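Local atomic coordinates of VAL-1 (Chlorella virus, PDB entry 3GNE), a protein that cleaves alginate by beta-elimination as a polysaccharide lyase of family 14, probably depolymerising glycosidically linked uronates with a mode of action that depends on pH. Residues D154-A159 against K195-K200; G123-Y128 against S188-N193; F75-F80 against I168-K173; G91-T96 against N115-Q120; I129-D134 against H147-F152. One frame throughout, in Å; residues are numbered along the deposited sequence. Where two conformers were deposited one is given.

Interaction 1. Residues D154-A159 against K195-K200; sequences DDFKNA and KKEVLK
Asp155 and Glu197 cross at about a right angle with their carboxylates stacked, the two planes only 19° apart. Their nearest oxygens, Asp155 OD1 and Glu197 OE2, are 3.7 Å apart. A chi1 of -63° puts Glu197 CG against Asp155 CB (3.6 Å), and the bend at chi2 (-67°) brings its carboxylate over that of Asp155. Such proximity would tend to raise the pKa of one acid, although the Lys195 cation probably offsets it. Fully extended, Lys195 carries NZ to the backbone Asp155 O, a 2.8 Å hydrogen bond in the carbonyl plane and on a lone pair. The same NZ gives a second bond to a water, which donates in turn to Asp155 OD1 at 2.6 Å. The Phe156 ring crosses Lys195 obliquely and runs past Glu197 in the opposite direction, its rim meeting Lys195 O in plane (CE2 to O 3.3 Å). This loop residue packs on Val190 and Val192 of one sheet and Val125 of the other, at a margin of the concanavalin-like sandwich.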
# COMPACT_ATOMS: atom_id res chain seq x y z
N ASP A 154 -1.58 9.67 14.51
CA ASP A 154 -2.42 10.67 15.16
C ASP A 154 -3.17 11.55 14.19
O ASP A 154 -3.98 12.38 14.61
CB ASP A 154 -1.55 11.54 16.09
CG ASP A 154 -1.19 10.85 17.41
OD1 ASP A 154 -1.84 9.83 17.71
OD2 ASP A 154 -0.26 11.36 18.10
N ASP A 155 -2.93 11.42 12.89
CA ASP A 155 -3.53 12.30 11.91
C ASP A 155 -4.73 11.65 11.25
O ASP A 155 -5.52 12.39 10.65
CB ASP A 155 -2.49 12.68 10.85
CG ASP A 155 -1.22 13.29 11.42
OD1 ASP A 155 -1.39 14.27 12.18
OD2 ASP A 155 -0.13 12.79 11.09
N PHE A 156 -4.90 10.34 11.35
CA PHE A 156 -5.95 9.68 10.60
C PHE A 156 -6.75 8.75 11.49
O PHE A 156 -7.24 7.73 11.05
CB PHE A 156 -5.37 8.86 9.43
CG PHE A 156 -4.70 9.73 8.36
CD1 PHE A 156 -3.34 9.64 8.14
CD2 PHE A 156 -5.43 10.62 7.60
CE1 PHE A 156 -2.69 10.39 7.17
CE2 PHE A 156 -4.83 11.39 6.62
CZ PHE A 156 -3.45 11.27 6.41
N LYS A 157 -6.88 9.10 12.78
CA LYS A 157 -7.71 8.24 13.63
C LYS A 157 -9.13 8.20 13.06
O LYS A 157 -9.71 9.22 12.65
CB LYS A 157 -7.71 8.67 15.11
CG LYS A 157 -6.37 8.57 15.82
CD LYS A 157 -6.42 8.74 17.33
CE LYS A 157 -4.98 9.01 17.86
NZ LYS A 157 -4.11 7.85 17.44
N ASN A 158 -9.71 7.01 13.04
CA ASN A 158 -11.05 6.76 12.54
C ASN A 158 -11.31 7.43 11.20
O ASN A 158 -12.42 7.85 10.88
CB ASN A 158 -12.03 7.24 13.63
CG ASN A 158 -13.43 6.78 13.34
OD1 ASN A 158 -13.68 5.60 13.05
ND2 ASN A 158 -14.34 7.75 13.40
N ALA A 159 -10.27 7.53 10.37
CA ALA A 159 -10.45 8.21 9.09
C ALA A 159 -11.32 7.40 8.13
O ALA A 159 -12.00 7.97 7.27
CB ALA A 159 -9.09 8.50 8.45
N LYS A 195 -7.57 14.64 3.30
CA LYS A 195 -6.59 15.12 4.28
C LYS A 195 -5.22 14.50 3.95
O LYS A 195 -5.12 13.28 3.87
CB LYS A 195 -6.94 14.74 5.70
CG LYS A 195 -5.91 15.14 6.74
CD LYS A 195 -6.46 14.82 8.15
CE LYS A 195 -5.45 15.39 9.16
NZ LYS A 195 -5.80 15.18 10.58
N LYS A 196 -4.21 15.34 3.74
CA LYS A 196 -2.89 14.90 3.32
C LYS A 196 -1.88 15.13 4.42
O LYS A 196 -1.87 16.24 5.03
CB LYS A 196 -2.46 15.73 2.09
CG LYS A 196 -1.09 15.37 1.52
CD LYS A 196 -0.85 16.11 0.22
CE LYS A 196 0.38 15.81 -0.58
NZ LYS A 196 0.32 16.61 -1.86
N GLU A 197 -1.04 14.13 4.65
CA GLU A 197 0.13 14.27 5.51
C GLU A 197 1.39 13.86 4.75
O GLU A 197 1.36 12.89 3.97
CB GLU A 197 0.03 13.44 6.80
CG GLU A 197 -1.14 13.86 7.72
CD GLU A 197 -1.02 15.23 8.35
OE1 GLU A 197 0.07 15.81 8.39
OE2 GLU A 197 -2.05 15.75 8.83
N VAL A 198 2.49 14.56 4.96
CA VAL A 198 3.74 14.34 4.28
C VAL A 198 4.84 14.01 5.28
O VAL A 198 4.90 14.60 6.39
CB VAL A 198 4.12 15.59 3.48
CG1 VAL A 198 5.39 15.37 2.67
CG2 VAL A 198 2.94 15.98 2.59
N LEU A 199 5.70 13.08 4.88
CA LEU A 199 6.90 12.75 5.64
C LEU A 199 8.10 13.10 4.75
O LEU A 199 8.18 12.54 3.61
CB LEU A 199 6.95 11.27 6.03
CG LEU A 199 8.22 10.77 6.73
CD1 LEU A 199 8.40 11.40 8.11
CD2 LEU A 199 8.23 9.25 6.81
N LYS A 200 9.00 13.97 5.17
CA LYS A 200 10.16 14.31 4.36
C LYS A 200 11.42 13.75 5.00
O LYS A 200 11.41 13.28 6.15
CB LYS A 200 10.25 15.85 4.24
CG LYS A 200 9.06 16.47 3.52
CD LYS A 200 9.40 17.91 3.11
CE LYS A 200 8.28 18.53 2.29
NZ LYS A 200 8.52 19.96 1.96
O HOH W 1 -3.40 15.98 12.11

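Interaction 2. Residues G123-Y128 against S188-N193; sequences GGVIDY and SYVIVN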
# COMPACT_ATOMS: atom_id res chain seq x y z
N GLY A 123 -10.58 1.95 12.25
CA GLY A 123 -10.58 2.60 10.96
C GLY A 123 -9.54 3.68 10.77
O GLY A 123 -9.56 4.51 9.86
N GLY A 124 -8.50 3.65 11.65
CA GLY A 124 -7.39 4.59 11.42
C GLY A 124 -6.57 4.19 10.22
O GLY A 124 -6.74 3.11 9.66
N VAL A 125 -5.64 5.08 9.83
CA VAL A 125 -4.74 4.85 8.72
C VAL A 125 -3.35 5.24 9.15
O VAL A 125 -3.19 6.22 9.89
CB VAL A 125 -5.19 5.63 7.45
CG1 VAL A 125 -4.20 5.47 6.28
CG2 VAL A 125 -6.57 5.15 7.03
N ILE A 126 -2.36 4.51 8.64
CA ILE A 126 -0.96 4.94 8.75
C ILE A 126 -0.27 4.68 7.43
O ILE A 126 -0.65 3.88 6.60
CB ILE A 126 -0.17 4.18 9.85
CG1 ILE A 126 -0.27 2.67 9.66
CG2 ILE A 126 -0.65 4.59 11.24
CD1 ILE A 126 0.77 1.89 10.47
N ASP A 127 0.85 5.44 7.24
CA ASP A 127 1.90 5.10 6.32
C ASP A 127 2.75 4.01 6.96
O ASP A 127 3.00 4.09 8.16
CB ASP A 127 2.74 6.36 6.07
CG ASP A 127 3.66 6.25 4.89
OD1 ASP A 127 3.55 5.25 4.11
OD2 ASP A 127 4.53 7.10 4.75
N TYR A 128 3.18 3.01 6.21
CA TYR A 128 3.88 1.87 6.79
C TYR A 128 5.10 1.53 5.91
O TYR A 128 4.93 1.10 4.77
CB TYR A 128 2.91 0.71 6.88
CG TYR A 128 3.44 -0.49 7.63
CD1 TYR A 128 3.78 -0.38 9.00
CD2 TYR A 128 3.58 -1.72 6.97
CE1 TYR A 128 4.28 -1.47 9.70
CE2 TYR A 128 4.05 -2.82 7.69
CZ TYR A 128 4.40 -2.71 9.04
OH TYR A 128 4.85 -3.77 9.77
N SER A 188 7.33 10.82 1.46
CA SER A 188 6.13 9.99 1.37
C SER A 188 4.94 10.85 1.71
O SER A 188 5.05 11.78 2.47
CB SER A 188 6.23 8.86 2.41
OG SER A 188 5.04 8.07 2.30
N TYR A 189 3.77 10.55 1.14
CA TYR A 189 2.58 11.24 1.67
C TYR A 189 1.42 10.26 1.62
O TYR A 189 1.39 9.30 0.83
CB TYR A 189 2.31 12.51 0.90
CG TYR A 189 1.81 12.52 -0.53
CD1 TYR A 189 0.54 12.06 -0.98
CD2 TYR A 189 2.61 13.09 -1.53
CE1 TYR A 189 0.13 12.10 -2.28
CE2 TYR A 189 2.19 13.17 -2.85
CZ TYR A 189 0.95 12.68 -3.23
OH TYR A 189 0.57 12.78 -4.55
N VAL A 190 0.44 10.52 2.47
CA VAL A 190 -0.79 9.75 2.56
C VAL A 190 -1.91 10.77 2.52
O VAL A 190 -1.84 11.80 3.18
CB VAL A 190 -0.87 8.92 3.85
CG1 VAL A 190 -2.26 8.32 4.02
CG2 VAL A 190 0.22 7.84 3.79
N ILE A 191 -2.92 10.42 1.72
CA ILE A 191 -4.15 11.19 1.70
C ILE A 191 -5.30 10.25 2.04
O ILE A 191 -5.40 9.19 1.45
CB ILE A 191 -4.41 11.88 0.34
CG1 ILE A 191 -3.25 12.71 -0.16
CG2 ILE A 191 -5.64 12.77 0.50
CD1 ILE A 191 -3.45 13.27 -1.56
N VAL A 192 -6.15 10.70 2.98
CA VAL A 192 -7.37 9.95 3.28
C VAL A 192 -8.51 10.96 3.24
O VAL A 192 -8.52 11.93 4.04
CB VAL A 192 -7.38 9.21 4.62
CG1 VAL A 192 -8.65 8.39 4.70
CG2 VAL A 192 -6.13 8.29 4.74
N ASN A 193 -9.47 10.79 2.34
CA ASN A 193 -10.64 11.65 2.21
C ASN A 193 -10.25 13.09 2.21
O ASN A 193 -10.82 13.95 2.85
CB ASN A 193 -11.66 11.34 3.30
CG ASN A 193 -12.21 9.91 3.14
OD1 ASN A 193 -12.43 9.48 1.99
ND2 ASN A 193 -12.45 9.26 4.24
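A buried carboxylate lies in an otherwise aliphatic interface: Asp127, with CG anti to its backbone N (chi1 -166°), turns toward strand 188-192 and takes a hydrogen bond from Ser188. The hydroxyl OG, itself anti to the backbone N, donates to Asp127 OD2 over 2.7 Å, and it arrives from above the carboxylate plane, 38° out of it. Ser188 OG is also bonded to Asn115 ND2, so the serine links the acid to the amide of a third strand. Beside this polar pair the packing is branched and apolar. Val190 CG2 rests against Asp127 CB at 3.7 Å, while Val190 CG1 crosses obliquely to Val125 CG1. Val125 and Val192 reach for each other tip to tip, CG1 of Val125 standing 3.7 Å from CG2 of Val192. Gly123 and Gly124, both facing Gln120, form a G1 beta bulge next to Val125. The strand axes run 7.7 Å apart at 159°, too far for backbone pairing, so the contact joins two layers face to face. In one sheet strand 125-130 lies between strands 112-119 and 149-151; in the other, strand 186-192 lies between 166-173 and 195-202.

Interaction 3. Residues F75-F80 against I168-K173; sequences FAWEVF and IEIGTK
Four backbone hydrogen bonds join the strands, two in each of the hydrogen-bonded pairs Phe75-Ile170 and Trp77-Ile168. The straightest, from Ile168 N to Trp77 O (2.8 Å), lies nearly along the C=O axis. Between these pairs Ala76 and Glu169 form the non-hydrogen-bonded pair, Ala76 CB packing on Glu169 CG at 3.6 Å. On the other face the Trp77 indole, its CG in the crowded position between N and carbonyl carbon (chi1 53°), folds back across the neighbouring strand. Ile168 CB sits over the five-membered ring, 4.0 Å from its centroid, in a CH-pi contact, and Ile168 CG2 covers the same face nearer the rim. Ile170 CG2 approaches the far end of the indole, 3.8 Å from Trp77 CH2. This antiparallel pair belongs to one sheet of the concanavalin-like beta-sandwich, and the indole faces the core between the layers. Ile117 of the opposing sheet touches Trp77, Ile168 and Ile170, while Trp217 meets the Trp77 ring edge-to-face. Across the sheet, Glu169 OE2 is held by a salt bridge with Lys241 NZ.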
# COMPACT_ATOMS: atom_id res chain seq x y z
N PHE A 75 -0.12 6.28 -5.96
CA PHE A 75 -1.19 5.35 -6.28
C PHE A 75 -2.37 5.67 -5.38
O PHE A 75 -2.21 6.15 -4.23
CB PHE A 75 -0.73 3.88 -6.06
CG PHE A 75 0.16 3.46 -7.25
CD1 PHE A 75 -0.44 2.99 -8.41
CD2 PHE A 75 1.54 3.56 -7.16
CE1 PHE A 75 0.33 2.66 -9.53
CE2 PHE A 75 2.34 3.20 -8.25
CZ PHE A 75 1.71 2.71 -9.37
N ALA A 76 -3.55 5.42 -5.91
CA ALA A 76 -4.78 5.82 -5.20
C ALA A 76 -5.85 4.76 -5.45
O ALA A 76 -5.81 4.05 -6.46
CB ALA A 76 -5.24 7.17 -5.69
N TRP A 77 -6.77 4.65 -4.52
CA TRP A 77 -7.88 3.69 -4.64
C TRP A 77 -8.97 4.15 -3.69
O TRP A 77 -8.73 5.04 -2.85
CB TRP A 77 -7.49 2.24 -4.32
CG TRP A 77 -6.81 2.11 -2.99
CD1 TRP A 77 -7.41 1.86 -1.77
CD2 TRP A 77 -5.41 2.23 -2.70
NE1 TRP A 77 -6.46 1.82 -0.76
CE2 TRP A 77 -5.22 2.05 -1.31
CE3 TRP A 77 -4.27 2.49 -3.52
CZ2 TRP A 77 -3.96 2.10 -0.69
CZ3 TRP A 77 -3.02 2.53 -2.89
CH2 TRP A 77 -2.87 2.35 -1.52
N GLU A 78 -10.14 3.55 -3.83
CA GLU A 78 -11.23 3.85 -2.90
C GLU A 78 -11.68 2.58 -2.24
O GLU A 78 -11.64 1.50 -2.86
CB GLU A 78 -12.43 4.47 -3.66
CG GLU A 78 -11.94 5.79 -4.32
CD GLU A 78 -13.03 6.38 -5.18
OE1 GLU A 78 -14.21 6.09 -4.96
OE2 GLU A 78 -12.76 7.20 -6.07
N VAL A 79 -12.09 2.67 -0.97
CA VAL A 79 -12.56 1.45 -0.27
C VAL A 79 -13.82 1.72 0.53
O VAL A 79 -13.99 2.75 1.16
CB VAL A 79 -11.43 0.95 0.64
CG1 VAL A 79 -11.07 2.03 1.68
CG2 VAL A 79 -11.82 -0.37 1.30
N PHE A 80 -14.75 0.78 0.44
CA PHE A 80 -16.04 0.82 1.12
C PHE A 80 -16.07 -0.32 2.16
O PHE A 80 -15.93 -1.50 1.79
CB PHE A 80 -17.11 0.63 0.07
CG PHE A 80 -18.55 0.83 0.53
CD1 PHE A 80 -19.24 1.98 0.10
CD2 PHE A 80 -19.25 -0.06 1.32
CE1 PHE A 80 -20.56 2.15 0.45
CE2 PHE A 80 -20.58 0.11 1.68
CZ PHE A 80 -21.26 1.23 1.24
N ILE A 168 -8.26 6.96 -0.81
CA ILE A 168 -6.94 6.81 -0.26
C ILE A 168 -5.89 7.13 -1.33
O ILE A 168 -6.04 6.70 -2.47
CB ILE A 168 -6.74 5.33 0.18
CG1 ILE A 168 -7.90 4.83 1.05
CG2 ILE A 168 -5.37 5.18 0.85
CD1 ILE A 168 -8.05 5.54 2.36
N GLU A 169 -4.79 7.79 -0.96
CA GLU A 169 -3.69 7.91 -1.90
C GLU A 169 -2.39 7.69 -1.12
O GLU A 169 -2.32 8.06 0.07
CB GLU A 169 -3.61 9.32 -2.58
CG GLU A 169 -4.97 9.77 -3.16
CD GLU A 169 -4.76 10.97 -4.09
OE1 GLU A 169 -3.65 11.20 -4.61
OE2 GLU A 169 -5.77 11.63 -4.32
N ILE A 170 -1.38 7.20 -1.82
CA ILE A 170 -0.08 7.12 -1.20
C ILE A 170 0.95 7.58 -2.24
O ILE A 170 1.03 6.98 -3.33
CB ILE A 170 0.27 5.72 -0.64
CG1 ILE A 170 1.62 5.71 0.07
CG2 ILE A 170 0.16 4.60 -1.66
CD1 ILE A 170 1.83 4.54 1.03
N GLY A 171 1.72 8.60 -1.86
CA GLY A 171 2.77 9.13 -2.72
C GLY A 171 4.15 8.71 -2.23
O GLY A 171 4.40 8.58 -1.03
N THR A 172 5.02 8.49 -3.21
CA THR A 172 6.39 8.10 -2.92
C THR A 172 7.33 8.92 -3.77
O THR A 172 7.13 8.91 -4.99
CB THR A 172 6.62 6.60 -3.23
OG1 THR A 172 5.65 5.82 -2.55
CG2 THR A 172 7.96 6.17 -2.69
N LYS A 173 8.32 9.59 -3.20
CA LYS A 173 9.26 10.37 -4.01
C LYS A 173 10.67 9.97 -3.60
O LYS A 173 11.05 10.08 -2.43
CB LYS A 173 9.06 11.88 -3.76
CG LYS A 173 10.10 12.72 -4.53
CD LYS A 173 9.80 14.20 -4.36
CE LYS A 173 10.68 14.93 -5.39
NZ LYS A 173 12.10 14.99 -4.99

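Interaction 4. Residues G91-T96 against N115-Q120; sequences GKHGGT and NRIMWQ. With FLC (citrate anion), chain C.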
# COMPACT_ATOMS: atom_id res chain seq x y z
N GLY A 91 -4.41 -3.74 9.32
CA GLY A 91 -4.17 -4.61 8.17
C GLY A 91 -3.62 -3.79 7.04
O GLY A 91 -3.42 -2.57 7.18
N LYS A 92 -3.40 -4.44 5.92
CA LYS A 92 -2.77 -3.79 4.78
C LYS A 92 -3.74 -3.51 3.64
O LYS A 92 -4.66 -4.30 3.39
CB LYS A 92 -1.68 -4.71 4.18
CG LYS A 92 -0.33 -4.61 4.85
CD LYS A 92 -0.35 -5.03 6.31
CE LYS A 92 1.10 -5.01 6.81
NZ LYS A 92 1.08 -5.29 8.30
N HIS A 93 -3.43 -2.46 2.91
CA HIS A 93 -4.00 -2.24 1.57
C HIS A 93 -2.95 -2.58 0.53
O HIS A 93 -2.94 -3.69 -0.01
CB HIS A 93 -4.47 -0.78 1.42
CG HIS A 93 -5.77 -0.52 2.12
ND1 HIS A 93 -6.37 0.72 2.01
CD2 HIS A 93 -6.56 -1.29 2.91
CE1 HIS A 93 -7.48 0.67 2.72
NE2 HIS A 93 -7.65 -0.52 3.29
N GLY A 94 -2.00 -1.67 0.29
CA GLY A 94 -0.94 -1.89 -0.68
C GLY A 94 -0.09 -0.64 -0.76
O GLY A 94 -0.24 0.28 0.03
N GLY A 95 0.81 -0.62 -1.74
CA GLY A 95 1.68 0.58 -1.86
C GLY A 95 2.75 0.28 -2.88
O GLY A 95 2.59 -0.50 -3.81
N THR A 96 3.85 0.97 -2.71
CA THR A 96 4.91 0.98 -3.70
C THR A 96 6.15 0.31 -3.15
O THR A 96 6.45 0.45 -1.98
CB THR A 96 5.18 2.47 -4.03
OG1 THR A 96 5.94 2.62 -5.20
CG2 THR A 96 5.96 3.04 -2.88
N ASN A 115 6.63 1.23 0.72
CA ASN A 115 5.80 2.32 1.25
C ASN A 115 4.36 1.88 1.12
O ASN A 115 3.88 1.86 -0.02
CB ASN A 115 6.07 3.60 0.44
CG ASN A 115 5.54 4.83 1.13
OD1 ASN A 115 5.36 4.78 2.35
ND2 ASN A 115 5.28 5.89 0.37
N ARG A 116 3.71 1.51 2.22
CA ARG A 116 2.38 0.95 2.12
C ARG A 116 1.39 1.69 3.01
O ARG A 116 1.76 2.31 3.99
CB ARG A 116 2.37 -0.52 2.55
CG ARG A 116 2.99 -1.43 1.49
CD ARG A 116 2.85 -2.93 1.89
NE ARG A 116 3.82 -3.15 3.02
CZ ARG A 116 3.91 -4.27 3.72
NH1 ARG A 116 3.06 -5.29 3.47
NH2 ARG A 116 4.82 -4.44 4.69
N ILE A 117 0.11 1.56 2.64
CA ILE A 117 -0.97 1.96 3.52
C ILE A 117 -1.38 0.79 4.38
O ILE A 117 -1.62 -0.34 3.85
CB ILE A 117 -2.20 2.37 2.66
CG1 ILE A 117 -1.94 3.66 1.88
CG2 ILE A 117 -3.43 2.47 3.56
CD1 ILE A 117 -1.85 4.93 2.74
N MET A 118 -1.50 1.03 5.68
CA MET A 118 -2.21 0.13 6.57
C MET A 118 -3.43 0.84 7.17
O MET A 118 -3.41 2.03 7.46
CB MET A 118 -1.38 -0.31 7.78
CG MET A 118 -0.46 -1.50 7.44
SD MET A 118 0.46 -2.02 8.92
CE MET A 118 -0.83 -2.77 9.92
N TRP A 119 -4.48 0.05 7.38
CA TRP A 119 -5.54 0.49 8.28
C TRP A 119 -5.14 0.12 9.71
O TRP A 119 -4.22 -0.68 9.90
CB TRP A 119 -6.90 -0.05 7.90
CG TRP A 119 -7.28 -1.45 8.32
CD1 TRP A 119 -7.79 -1.81 9.54
CD2 TRP A 119 -7.20 -2.67 7.55
NE1 TRP A 119 -8.04 -3.17 9.60
CE2 TRP A 119 -7.68 -3.71 8.36
CE3 TRP A 119 -6.77 -2.97 6.25
CZ2 TRP A 119 -7.76 -5.04 7.95
CZ3 TRP A 119 -6.84 -4.28 5.83
CH2 TRP A 119 -7.33 -5.31 6.67
N GLN A 120 -5.84 0.70 10.67
CA GLN A 120 -5.55 0.54 12.07
C GLN A 120 -6.87 0.27 12.79
O GLN A 120 -7.94 0.25 12.23
CB GLN A 120 -4.95 1.83 12.65
CG GLN A 120 -3.64 2.23 11.93
CD GLN A 120 -2.49 1.35 12.42
OE1 GLN A 120 -2.21 0.23 11.88
NE2 GLN A 120 -1.83 1.87 13.39
CAC FLC C . 4.13 -7.59 6.12
CA FLC C . 4.32 -8.65 7.19
CB FLC C . 3.63 -8.22 8.49
CBC FLC C . 4.32 -6.93 8.94
CG FLC C . 3.85 -9.31 9.54
CGC FLC C . 3.22 -9.00 10.91
OA1 FLC C . 3.01 -7.35 5.72
OA2 FLC C . 5.14 -7.02 5.73
OB1 FLC C . 3.67 -5.87 8.82
OB2 FLC C . 5.51 -6.99 9.34
OG1 FLC C . 2.93 -7.84 11.19
OG2 FLC C . 3.09 -9.98 11.70
OHB FLC C . 2.25 -8.06 8.25
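Packing is tightest at Gly91, which lies flat beneath the Trp119 indole: Gly91 CA is 3.3 Å from the centroid of the six-membered ring and almost exactly on its normal. A chi1 of 82° places the indole CG between backbone N and carbonyl carbon and swings the ring over the partner strand; with no side chain, Gly91 lets the ring lie directly on its backbone. The indole edge meets Lys92 O, and its NE1 is bonded to Phe87 O. The neighbouring His93 meets Trp119 rim to rim, with NE2 bonded to Tyr81 OH. Between Lys92 and Gly95 the register slips by one residue in a beta bulge, where Ile117 N bonds Gly94 O. On the other face the packing gives way to long polar side chains and a bound citrate. Lys92 and Met118 lie side by side, NZ 3.4 Å from SD, and Lys92 NZ reaches citrate OB1 at 2.7 Å and OHB at 3.0 Å. Arg116 meets one citrate carboxylate in the plane of its guanidinium, NH1 to OA1 and NH2 to OA2 (2.8 Å). This basic, anion-holding face is consistent with a substrate cleft on one sheet of the lyase's concanavalin-like sandwich.

Interaction 5. Residues I129-D134 against H147-F152; sequences IYPPSD and HGIGFF. With FLC (citrate anion), chain C.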
# COMPACT_ATOMS: atom_id res chain seq x y z
N ILE A 129 6.26 1.78 6.43
CA ILE A 129 7.49 1.77 5.63
C ILE A 129 8.43 0.67 6.08
O ILE A 129 8.75 0.57 7.27
CB ILE A 129 8.20 3.15 5.75
CG1 ILE A 129 7.27 4.24 5.22
CG2 ILE A 129 9.56 3.12 5.00
CD1 ILE A 129 7.87 5.65 5.28
N TYR A 130 8.98 -0.09 5.14
CA TYR A 130 10.14 -0.95 5.38
C TYR A 130 11.31 -0.26 4.67
O TYR A 130 11.30 -0.23 3.41
CB TYR A 130 9.97 -2.33 4.77
CG TYR A 130 9.36 -3.40 5.68
CD1 TYR A 130 8.03 -3.33 6.12
CD2 TYR A 130 10.10 -4.53 6.02
CE1 TYR A 130 7.50 -4.34 6.93
CE2 TYR A 130 9.56 -5.51 6.83
CZ TYR A 130 8.27 -5.42 7.28
OH TYR A 130 7.79 -6.45 8.07
N PRO A 131 12.24 0.31 5.41
CA PRO A 131 13.40 0.95 4.76
C PRO A 131 14.51 -0.06 4.48
O PRO A 131 14.46 -1.17 5.01
CB PRO A 131 13.84 1.97 5.85
CG PRO A 131 13.55 1.20 7.14
CD PRO A 131 12.28 0.42 6.88
N PRO A 132 15.49 0.32 3.65
CA PRO A 132 16.55 -0.63 3.33
C PRO A 132 17.50 -0.91 4.48
O PRO A 132 17.79 -0.03 5.29
CB PRO A 132 17.32 0.13 2.20
CG PRO A 132 16.32 1.08 1.61
CD PRO A 132 15.59 1.58 2.87
N SER A 133 18.04 -2.13 4.49
CA SER A 133 19.10 -2.32 5.47
C SER A 133 20.35 -1.57 5.04
O SER A 133 20.60 -1.24 3.89
CB SER A 133 19.47 -3.80 5.65
OG SER A 133 19.42 -4.36 4.36
N ASP A 134 21.10 -1.25 6.09
CA ASP A 134 22.43 -0.65 5.92
C ASP A 134 22.33 0.63 5.15
O ASP A 134 23.17 0.88 4.27
CB ASP A 134 23.33 -1.66 5.20
CG ASP A 134 23.19 -3.02 5.88
OD1 ASP A 134 22.49 -3.14 6.92
OD2 ASP A 134 23.75 -4.03 5.42
N HIS A 147 9.43 -5.31 12.30
CA HIS A 147 8.32 -4.93 11.47
C HIS A 147 8.55 -3.57 10.85
O HIS A 147 9.56 -2.92 11.14
CB HIS A 147 7.01 -4.88 12.28
CG HIS A 147 6.66 -6.26 12.80
ND1 HIS A 147 6.13 -7.25 12.01
CD2 HIS A 147 6.80 -6.77 14.04
CE1 HIS A 147 5.94 -8.35 12.77
NE2 HIS A 147 6.34 -8.07 14.00
N GLY A 148 7.60 -3.17 9.98
CA GLY A 148 7.71 -1.85 9.37
C GLY A 148 7.51 -0.75 10.39
O GLY A 148 7.13 -0.94 11.56
N ILE A 149 7.72 0.47 9.89
CA ILE A 149 7.64 1.68 10.69
C ILE A 149 6.41 2.49 10.28
O ILE A 149 6.22 2.83 9.10
CB ILE A 149 8.91 2.55 10.50
CG1 ILE A 149 10.20 1.73 10.54
CG2 ILE A 149 8.92 3.68 11.52
CD1 ILE A 149 10.44 0.91 11.79
N GLY A 150 5.55 2.77 11.26
CA GLY A 150 4.29 3.50 10.99
C GLY A 150 4.48 4.99 11.22
O GLY A 150 5.21 5.39 12.12
N PHE A 151 3.77 5.75 10.37
CA PHE A 151 3.70 7.21 10.53
C PHE A 151 2.25 7.65 10.35
O PHE A 151 1.48 6.99 9.64
CB PHE A 151 4.54 7.94 9.47
CG PHE A 151 6.04 7.60 9.64
CD1 PHE A 151 6.82 8.44 10.42
CD2 PHE A 151 6.58 6.50 9.03
CE1 PHE A 151 8.16 8.17 10.60
CE2 PHE A 151 7.91 6.22 9.21
CZ PHE A 151 8.73 7.03 10.01
N PHE A 152 1.93 8.79 11.00
CA PHE A 152 0.65 9.48 10.81
C PHE A 152 -0.45 8.90 11.66
O PHE A 152 -1.62 9.28 11.46
CB PHE A 152 0.20 9.62 9.36
CG PHE A 152 1.24 10.10 8.38
CD1 PHE A 152 2.17 11.07 8.74
CD2 PHE A 152 1.26 9.57 7.08
CE1 PHE A 152 3.11 11.50 7.82
CE2 PHE A 152 2.20 10.02 6.16
CZ PHE A 152 3.11 10.98 6.53
CAC FLC C . 4.13 -7.59 6.12
CA FLC C . 4.32 -8.65 7.19
CB FLC C . 3.63 -8.22 8.49
CBC FLC C . 4.32 -6.93 8.94
CG FLC C . 3.85 -9.31 9.54
CGC FLC C . 3.22 -9.00 10.91
OA1 FLC C . 3.01 -7.35 5.72
OA2 FLC C . 5.14 -7.02 5.73
OB1 FLC C . 3.67 -5.87 8.82
OB2 FLC C . 5.51 -6.99 9.34
OG1 FLC C . 2.93 -7.84 11.19
OG2 FLC C . 3.09 -9.98 11.70
OHB FLC C . 2.25 -8.06 8.25
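Citrate OB2 is gripped by two donors, one from each segment. Tyr130 OH gives a hydrogen bond of 2.7 Å to OB2, and His147 ND1 gives one of 2.8 Å to the same OB2, almost straight at 178°. The oxygen lies in the plane of both rings, at their edges. The CB of Tyr130 points away from segment 147-152, but a chi1 of -91° turns the ring back, so that CE1 comes 3.3 Å from Gly148 N. Gly148 N-H is bonded to Tyr128 OH, and the missing side chain of Gly148 makes room for the Tyr130 ring. Two backbone bonds then fix the strands: Ile129 N to Ile149 O (2.9 Å), and Ile149 N to Ile129 O (2.8 Å). Farther along, Ile129 CD1 touches Phe151 CE2 at 4.0 Å, the side chains crossing at about a right angle. With citrate probably drawn from the crystallisation liquor, the tyrosine-histidine pair marks an anion pocket beside the last two strands of the sheet, plausibly part of the alginate-binding cleft.

How the interactions relate
Interactions 4 and 5, their centres about 12 Å apart, share the citrate: Lys92 and Arg116 hold it from one side of the site, Tyr130 and His147 from another, and Tyr128 of interaction 2 adds its hydroxyl. Interaction 2 spans the two sheets and lies about 8 Å, centre to centre, from both interactions 3 and 4. Asn115 ties these three together: its ND2 bonds Thr172 OG1 at 2.9 Å, with Ser188 as the partner shared with interaction 2. Interactions 1 and 2 are joined by backbone bonds such as Leu199 N to Ser188 O (2.8 Å). Phe152 packs on strand 195-200, bringing interaction 5 against interaction 1, although their centres are about 17 Å apart.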